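Local coordinates for protein 3-polyprenyl-4-hydroxybenzoate decarboxylase and related decarboxylases (Pelotomaculum thermopropionicum, PDB 6H6X) that binds prenylated FMN with manganese and potassium and, as a UbiD-family enzyme of the HmfF type, probably catalyses reversible decarboxylation of aromatic acids such as furandicarboxylic acid, at residues P129-A134 against H151-T156; G162-P167 against A268-V273. The protein carries 8 engineered substitutions. All coordinates share one frame; numbering follows the deposited sequence.

Interaction 1 (P129-A134 against H151-T156). With 4LU (1-deoxy-5-O-phosphono-1-(3,3,4,5-tetramethyl-9,11-dioxo-2,3,8,9,10,11-hexahydro-7H-quinolino[1,8-fg]pteridin-12-ium-7-y l)-D-ribitol), chain I.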
loop_
_atom_site.group_PDB
_atom_site.type_symbol
_atom_site.label_atom_id
_atom_site.label_comp_id
_atom_site.label_asym_id
_atom_site.label_seq_id
_atom_site.Cartn_x
_atom_site.Cartn_y
_atom_site.Cartn_z
ATOM N N PRO B 129 -1.524 5.909 32.873
ATOM C CA PRO B 129 -2.041 4.616 32.442
ATOM C C PRO B 129 -3.510 4.713 32.020
ATOM O O PRO B 129 -4.272 5.470 32.618
ATOM C CB PRO B 129 -1.906 3.760 33.681
ATOM C CG PRO B 129 -0.926 4.472 34.567
ATOM C CD PRO B 129 -1.222 5.918 34.312
ATOM N N TYR B 130 -3.876 3.997 30.956
ATOM C CA TYR B 130 -5.249 3.985 30.454
ATOM C C TYR B 130 -5.762 2.588 30.291
ATOM O O TYR B 130 -5.048 1.716 29.805
ATOM C CB TYR B 130 -5.335 4.666 29.098
ATOM C CG TYR B 130 -5.643 6.132 29.178
ATOM C CD1 TYR B 130 -4.650 7.043 29.399
ATOM C CD2 TYR B 130 -6.928 6.603 28.985
ATOM C CE1 TYR B 130 -4.915 8.401 29.463
ATOM C CE2 TYR B 130 -7.204 7.940 29.046
ATOM C CZ TYR B 130 -6.166 8.834 29.293
ATOM O OH TYR B 130 -6.389 10.172 29.345
ATOM N N ILE B 131 -7.008 2.390 30.698
ATOM C CA ILE B 131 -7.755 1.154 30.419
ATOM C C ILE B 131 -8.412 1.398 29.071
ATOM O O ILE B 131 -9.197 2.320 28.948
ATOM C CB ILE B 131 -8.828 0.893 31.505
ATOM C CG1 ILE B 131 -8.143 0.712 32.875
ATOM C CG2 ILE B 131 -9.683 -0.315 31.160
ATOM C CD1 ILE B 131 -9.117 0.556 34.013
ATOM N N THR B 132 -8.066 0.583 28.074
ATOM C CA THR B 132 -8.511 0.796 26.699
ATOM C C THR B 132 -9.386 -0.320 26.139
ATOM O O THR B 132 -9.884 -0.153 25.054
ATOM C CB THR B 132 -7.329 0.948 25.751
ATOM O OG1 THR B 132 -6.458 -0.170 25.918
ATOM C CG2 THR B 132 -6.546 2.204 26.108
ATOM N N ALA B 133 -9.555 -1.431 26.856
ATOM C CA ALA B 133 -10.300 -2.560 26.325
ATOM C C ALA B 133 -11.487 -3.021 27.163
ATOM O O ALA B 133 -11.902 -4.175 27.083
ATOM C CB ALA B 133 -9.365 -3.714 26.069
ATOM N N ALA B 134 -12.045 -2.124 27.932
ATOM C CA ALA B 134 -13.126 -2.443 28.830
ATOM C C ALA B 134 -14.416 -2.127 28.135
ATOM O O ALA B 134 -14.590 -1.017 27.652
ATOM C CB ALA B 134 -13.054 -1.619 30.105
ATOM N N HIS B 151 -15.010 2.968 26.275
ATOM C CA HIS B 151 -14.493 4.325 26.609
ATOM C C HIS B 151 -13.102 4.179 27.182
ATOM O O HIS B 151 -12.816 3.225 27.936
ATOM C CB HIS B 151 -15.421 5.024 27.625
ATOM C CG HIS B 151 -16.829 5.104 27.144
ATOM N ND1 HIS B 151 -17.323 6.198 26.474
ATOM C CD2 HIS B 151 -17.808 4.170 27.107
ATOM C CE1 HIS B 151 -18.564 5.950 26.080
ATOM N NE2 HIS B 151 -18.876 4.719 26.441
ATOM N N ARG B 152 -12.204 5.086 26.793
ATOM C CA ARG B 152 -10.926 5.172 27.470
ATOM C C ARG B 152 -11.153 5.631 28.916
ATOM O O ARG B 152 -12.011 6.466 29.183
ATOM C CB ARG B 152 -9.968 6.079 26.727
ATOM C CG ARG B 152 -10.248 7.557 26.860
ATOM C CD ARG B 152 -9.345 8.357 25.942
ATOM N NE ARG B 152 -9.416 9.781 26.263
ATOM C CZ ARG B 152 -9.349 10.799 25.401
ATOM N NH1 ARG B 152 -9.224 10.622 24.076
ATOM N NH2 ARG B 152 -9.432 12.031 25.882
ATOM N N LEU B 153 -10.423 5.017 29.834
ATOM C CA LEU B 153 -10.524 5.324 31.236
ATOM C C LEU B 153 -9.115 5.648 31.756
ATOM O O LEU B 153 -8.205 4.823 31.694
ATOM C CB LEU B 153 -11.103 4.127 31.970
ATOM C CG LEU B 153 -12.482 3.751 31.468
ATOM C CD1 LEU B 153 -12.738 2.288 31.617
ATOM C CD2 LEU B 153 -13.511 4.547 32.218
ATOM N N GLN B 154 -8.912 6.880 32.196
ATOM C CA GLN B 154 -7.635 7.288 32.766
ATOM C C GLN B 154 -7.602 6.858 34.226
ATOM O O GLN B 154 -8.519 7.150 34.985
ATOM C CB GLN B 154 -7.441 8.816 32.669
ATOM C CG GLN B 154 -6.000 9.260 32.992
ATOM C CD GLN B 154 -5.813 10.757 33.017
ATOM O OE1 GLN B 154 -6.555 11.513 32.375
ATOM N NE2 GLN B 154 -4.791 11.194 33.754
ATOM N N VAL B 155 -6.556 6.166 34.628
ATOM C CA VAL B 155 -6.395 5.814 36.029
ATOM C C VAL B 155 -5.875 7.060 36.738
ATOM O O VAL B 155 -4.751 7.475 36.509
ATOM C CB VAL B 155 -5.432 4.642 36.198
ATOM C CG1 VAL B 155 -5.307 4.233 37.672
ATOM C CG2 VAL B 155 -5.904 3.481 35.358
ATOM N N THR B 156 -6.730 7.698 37.528
ATOM C CA THR B 156 -6.368 8.935 38.216
ATOM C C THR B 156 -6.147 8.762 39.741
ATOM O O THR B 156 -5.601 9.651 40.372
ATOM C CB THR B 156 -7.416 10.021 37.983
ATOM O OG1 THR B 156 -8.667 9.555 38.464
ATOM C CG2 THR B 156 -7.537 10.380 36.494
HETATM C C9 4LU I . -14.047 2.354 20.794
HETATM C C8 4LU I . -12.963 1.426 20.811
HETATM C C7 4LU I . -11.748 1.699 21.448
HETATM C C10 4LU I . -15.016 5.685 22.246
HETATM C C6 4LU I . -11.505 3.122 21.921
HETATM N N3 4LU I . -15.192 7.536 24.327
HETATM C C2 4LU I . -16.284 7.279 23.537
HETATM C C13 4LU I . -8.873 2.980 22.610
HETATM C C5 4LU I . -10.243 3.625 22.679
HETATM C C1 4LU I . -11.291 5.849 22.784
HETATM O O2 4LU I . -17.377 7.884 23.767
HETATM N N1 4LU I . -16.197 6.363 22.527
HETATM C C4 4LU I . -13.986 6.921 24.136
HETATM O O4 4LU I . -13.014 7.172 24.894
HETATM C C4A 4LU I . -13.855 5.922 23.018
HETATM N N5 4LU I . -12.643 5.198 22.767
HETATM C C3 4LU I . -10.279 5.039 23.145
HETATM C C12 4LU I . -10.578 3.084 24.099
HETATM C C5A 4LU I . -12.689 3.979 22.037
HETATM C C7M 4LU I . -10.613 0.676 21.430
HETATM C C8M 4LU I . -13.250 0.104 20.150
HETATM C C9A 4LU I . -13.966 3.652 21.343
HETATM N N10 4LU I . -14.949 4.707 21.220
HETATM C "C1'" 4LU I . -16.150 4.535 20.404
HETATM C "C2'" 4LU I . -17.386 3.896 21.079
HETATM O "O2'" 4LU I . -17.075 2.754 21.883
HETATM C "C3'" 4LU I . -18.325 3.435 19.976
HETATM O "O3'" 4LU I . -18.525 4.501 19.044
HETATM C "C4'" 4LU I . -19.649 2.900 20.531
HETATM O "O4'" 4LU I . -20.383 2.046 19.603
HETATM C "C5'" 4LU I . -20.633 3.957 21.002
HETATM O "O5'" 4LU I . -21.726 3.122 21.441
HETATM P P 4LU I . -23.240 3.673 21.656
HETATM O O2P 4LU I . -24.035 2.545 22.337
HETATM O O3P 4LU I . -23.110 4.883 22.626
HETATM O O1P 4LU I . -23.737 3.971 20.240
HETATM O O HOH W 1 -11.618 0.889 28.170
HETATM O O HOH W 2 -15.060 1.427 28.764
#
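Ile131 and Leu153 form an antiparallel hydrogen-bonded pair, Ile131 N to Leu153 O at 2.9 Å with the return bond from Leu153 N to Ile131 O, and Val155 N reaching Pro129 O nearly straight (173°) extends this hairpin ladder of strands 130-139 and 146-157. Beyond it the strands part, and a water bonded to Ile131 O, Ala134 N and His151 O bridges them. On one face of the sheet Ile131 CB packs on Leu153 CB at 4.0 Å. On the other, Gln154 CB lies over the Tyr130 ring, 4.0 Å from its centroid and 28° off the normal, a CH-pi contact. Gln154 CG stands anti to the backbone N (chi1 -168°), which brings it to within 3.7 Å of Tyr130 CZ. The phenol OH is hydrogen-bonded to Glu254, and Gln154 OE1 takes the N-H of Gly255. Arg152 CG approaches Tyr130 CE2 to 3.8 Å. An alanine at Tyr130 would probably open a gap beside Gln154 CB and Arg152 CG and leave Glu254 without its phenol partner. Arg152 N, next to the paired Leu153, is probably positioned by the hairpin to donate to the flavin O4, at 2.9 Å. Salt bridges to Glu254 and Glu259 fix the Arg152 guanidinium near the cofactor, consistent with the Glu-Arg-Glu network of UbiD enzymes.

Interaction 2 (G162-P167 against A268-V273). With 4LU (1-deoxy-5-O-phosphono-1-(3,3,4,5-tetramethyl-9,11-dioxo-2,3,8,9,10,11-hexahydro-7H-quinolino[1,8-fg]pteridin-12-ium-7-y l)-D-ribitol), chain I.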
loop_
_atom_site.group_PDB
_atom_site.type_symbol
_atom_site.label_atom_id
_atom_site.label_comp_id
_atom_site.label_asym_id
_atom_site.label_seq_id
_atom_site.Cartn_x
_atom_site.Cartn_y
_atom_site.Cartn_z
ATOM N N GLY B 162 -10.975 8.669 35.151
ATOM C CA GLY B 162 -11.546 9.706 34.264
ATOM C C GLY B 162 -12.020 9.051 32.980
ATOM O O GLY B 162 -11.405 8.134 32.460
ATOM N N ILE B 163 -13.104 9.537 32.435
ATOM C CA ILE B 163 -13.739 8.872 31.321
ATOM C C ILE B 163 -14.110 9.911 30.268
ATOM O O ILE B 163 -14.686 10.921 30.567
ATOM C CB ILE B 163 -14.958 8.039 31.794
ATOM C CG1 ILE B 163 -15.559 7.275 30.612
ATOM C CG2 ILE B 163 -16.012 8.919 32.441
ATOM C CD1 ILE B 163 -16.784 6.457 30.966
ATOM N N LEU B 164 -13.729 9.640 29.036
ATOM C CA LEU B 164 -14.212 10.370 27.878
ATOM C C LEU B 164 -15.527 9.752 27.444
ATOM O O LEU B 164 -15.558 8.577 27.098
ATOM C CB LEU B 164 -13.183 10.312 26.750
ATOM C CG LEU B 164 -13.727 10.783 25.394
ATOM C CD1 LEU B 164 -14.077 12.255 25.452
ATOM C CD2 LEU B 164 -12.742 10.510 24.267
ATOM N N ILE B 165 -16.614 10.513 27.499
ATOM C CA ILE B 165 -17.902 10.076 26.980
ATOM C C ILE B 165 -18.329 10.997 25.822
ATOM O O ILE B 165 -18.697 12.148 26.039
ATOM C CB ILE B 165 -18.998 10.062 28.086
ATOM C CG1 ILE B 165 -18.492 9.419 29.376
ATOM C CG2 ILE B 165 -20.262 9.331 27.624
ATOM C CD1 ILE B 165 -19.545 9.382 30.468
ATOM N N LEU B 166 -18.310 10.482 24.603
ATOM C CA LEU B 166 -18.830 11.221 23.446
ATOM C C LEU B 166 -20.373 11.283 23.521
ATOM O O LEU B 166 -20.987 10.461 24.208
ATOM C CB LEU B 166 -18.363 10.566 22.138
ATOM C CG LEU B 166 -16.834 10.501 21.981
ATOM C CD1 LEU B 166 -16.432 9.634 20.776
ATOM C CD2 LEU B 166 -16.221 11.891 21.907
ATOM N N PRO B 167 -21.008 12.266 22.845
ATOM C CA PRO B 167 -22.476 12.408 22.907
ATOM C C PRO B 167 -23.246 11.327 22.099
ATOM O O PRO B 167 -23.716 11.569 20.979
ATOM C CB PRO B 167 -22.703 13.827 22.361
ATOM C CG PRO B 167 -21.566 14.019 21.412
ATOM C CD PRO B 167 -20.386 13.371 22.093
ATOM N N ALA B 268 -9.150 17.909 28.904
ATOM C CA ALA B 268 -10.280 18.765 29.287
ATOM C C ALA B 268 -11.011 18.210 30.529
ATOM O O ALA B 268 -10.793 17.047 30.904
ATOM C CB ALA B 268 -11.255 18.934 28.121
ATOM N N PRO B 269 -11.872 19.038 31.170
ATOM C CA PRO B 269 -12.665 18.545 32.319
ATOM C C PRO B 269 -13.794 17.577 31.906
ATOM O O PRO B 269 -14.638 17.920 31.062
ATOM C CB PRO B 269 -13.253 19.842 32.931
ATOM C CG PRO B 269 -12.492 20.975 32.326
ATOM C CD PRO B 269 -12.044 20.497 30.980
ATOM N N ARG B 270 -13.822 16.393 32.523
ATOM C CA ARG B 270 -14.686 15.282 32.085
ATOM C C ARG B 270 -15.205 14.464 33.255
ATOM O O ARG B 270 -14.710 14.608 34.381
ATOM C CB ARG B 270 -13.895 14.381 31.118
ATOM C CG ARG B 270 -13.811 14.997 29.726
ATOM C CD ARG B 270 -13.011 14.213 28.726
ATOM N NE ARG B 270 -12.862 15.011 27.514
ATOM C CZ ARG B 270 -11.706 15.357 26.944
ATOM N NH1 ARG B 270 -10.518 14.984 27.434
ATOM N NH2 ARG B 270 -11.746 16.091 25.840
ATOM N N PRO B 271 -16.185 13.573 33.002
ATOM C CA PRO B 271 -16.729 12.836 34.142
ATOM C C PRO B 271 -15.740 11.929 34.799
ATOM O O PRO B 271 -14.651 11.677 34.280
ATOM C CB PRO B 271 -17.882 12.056 33.542
ATOM C CG PRO B 271 -18.366 12.964 32.466
ATOM C CD PRO B 271 -17.111 13.540 31.860
ATOM N N VAL B 272 -16.143 11.438 35.958
ATOM C CA VAL B 272 -15.292 10.640 36.824
ATOM C C VAL B 272 -16.078 9.406 37.298
ATOM O O VAL B 272 -17.226 9.503 37.620
ATOM C CB VAL B 272 -14.839 11.473 38.044
ATOM C CG1 VAL B 272 -14.024 10.639 39.012
ATOM C CG2 VAL B 272 -14.010 12.661 37.575
ATOM N N VAL B 273 -15.424 8.260 37.330
ATOM C CA VAL B 273 -15.971 7.042 37.825
ATOM C C VAL B 273 -15.286 6.774 39.142
ATOM O O VAL B 273 -14.061 6.752 39.188
ATOM C CB VAL B 273 -15.640 5.839 36.883
ATOM C CG1 VAL B 273 -16.068 4.509 37.503
ATOM C CG2 VAL B 273 -16.308 6.019 35.528
HETATM C C9 4LU I . -14.047 2.354 20.794
HETATM C C8 4LU I . -12.963 1.426 20.811
HETATM C C7 4LU I . -11.748 1.699 21.448
HETATM C C10 4LU I . -15.016 5.685 22.246
HETATM C C6 4LU I . -11.505 3.122 21.921
HETATM N N3 4LU I . -15.192 7.536 24.327
HETATM C C2 4LU I . -16.284 7.279 23.537
HETATM C C13 4LU I . -8.873 2.980 22.610
HETATM C C5 4LU I . -10.243 3.625 22.679
HETATM C C1 4LU I . -11.291 5.849 22.784
HETATM O O2 4LU I . -17.377 7.884 23.767
HETATM N N1 4LU I . -16.197 6.363 22.527
HETATM C C4 4LU I . -13.986 6.921 24.136
HETATM O O4 4LU I . -13.014 7.172 24.894
HETATM C C4A 4LU I . -13.855 5.922 23.018
HETATM N N5 4LU I . -12.643 5.198 22.767
HETATM C C3 4LU I . -10.279 5.039 23.145
HETATM C C12 4LU I . -10.578 3.084 24.099
HETATM C C5A 4LU I . -12.689 3.979 22.037
HETATM C C7M 4LU I . -10.613 0.676 21.430
HETATM C C8M 4LU I . -13.250 0.104 20.150
HETATM C C9A 4LU I . -13.966 3.652 21.343
HETATM N N10 4LU I . -14.949 4.707 21.220
HETATM C "C1'" 4LU I . -16.150 4.535 20.404
HETATM C "C2'" 4LU I . -17.386 3.896 21.079
HETATM O "O2'" 4LU I . -17.075 2.754 21.883
HETATM C "C3'" 4LU I . -18.325 3.435 19.976
HETATM O "O3'" 4LU I . -18.525 4.501 19.044
HETATM C "C4'" 4LU I . -19.649 2.900 20.531
HETATM O "O4'" 4LU I . -20.383 2.046 19.603
HETATM C "C5'" 4LU I . -20.633 3.957 21.002
HETATM O "O5'" 4LU I . -21.726 3.122 21.441
HETATM P P 4LU I . -23.240 3.673 21.656
HETATM O O2P 4LU I . -24.035 2.545 22.337
HETATM O O3P 4LU I . -23.110 4.883 22.626
HETATM O O1P 4LU I . -23.737 3.971 20.240
#
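Ile163 N donates to Pro271 O at 3.2 Å, the one hydrogen bond between 162-167 and 268-273; the donor sits above the carbonyl plane, 37° out of it. Next to it Gly162 pairs with Val272 in an antiparallel non-hydrogen-bonded bridge, one link between strands 160-163 and 264-280, continued by the backbone bond of Val273 with Leu161. Ile163 CG2 packs on Pro271 CB at 3.8 Å, the two side chains crossing at about a right angle. The same methyl lies between the backbone N and the carbonyl carbon, CG1 being anti to N (chi1 -176°), and from there it also meets Val273 CG2 at 4.2 Å. Ile165 reaches the proline ring from further along, CD1 to Pro271 CG. Leu164 and Arg270 run side by side and point the same way, with Leu164 CD1 3.7 Å from Arg270 NE, so the leucine methyl lies against the polar end of the arginine.

Past Ile163 the chain leaves the sheet and turns to the flavin. N3 of the cofactor donates to Leu164 O at 3.0 Å (149°), and Leu166 N donates to its O2 at 2.9 Å. Leu164 CD2 comes within 3.4 Å of O4.

In the next shell Arg270 NH1 makes both a salt bridge to Glu254 and a hydrogen bond to Pro266 O. Phe174 of helix 169-179 and Ile246 of strand 240-246 also touch Pro271. One backbone acceptor and one backbone donor thus match the N3-H and C2=O of the pyrimidine ring, a pairing that needs no charged side chain from either segment.

How the interactions relate
Interactions 1 and 2 lie in one antiparallel sheet, their centres 11 Å apart, joined because strand 146-157 of interaction 1 pairs with strand 160-163 of interaction 2. Gln154 N lies 2.8 Å from Gly162 O, a probable hydrogen bond, and His151 CB packs on Ile163 CG1 at 3.7 Å. Both contacts end at the pyrimidine part of the prenylated flavin: interaction 1 supplies the donor to O4, interaction 2 the partners of N3 and O2. Leu164 O is shared, since His151 ND1 also reaches it at 3.0 Å, probably steadying the acceptor. Glu254 makes salt bridges to both Arg152 and Arg270, tying the two contacts together.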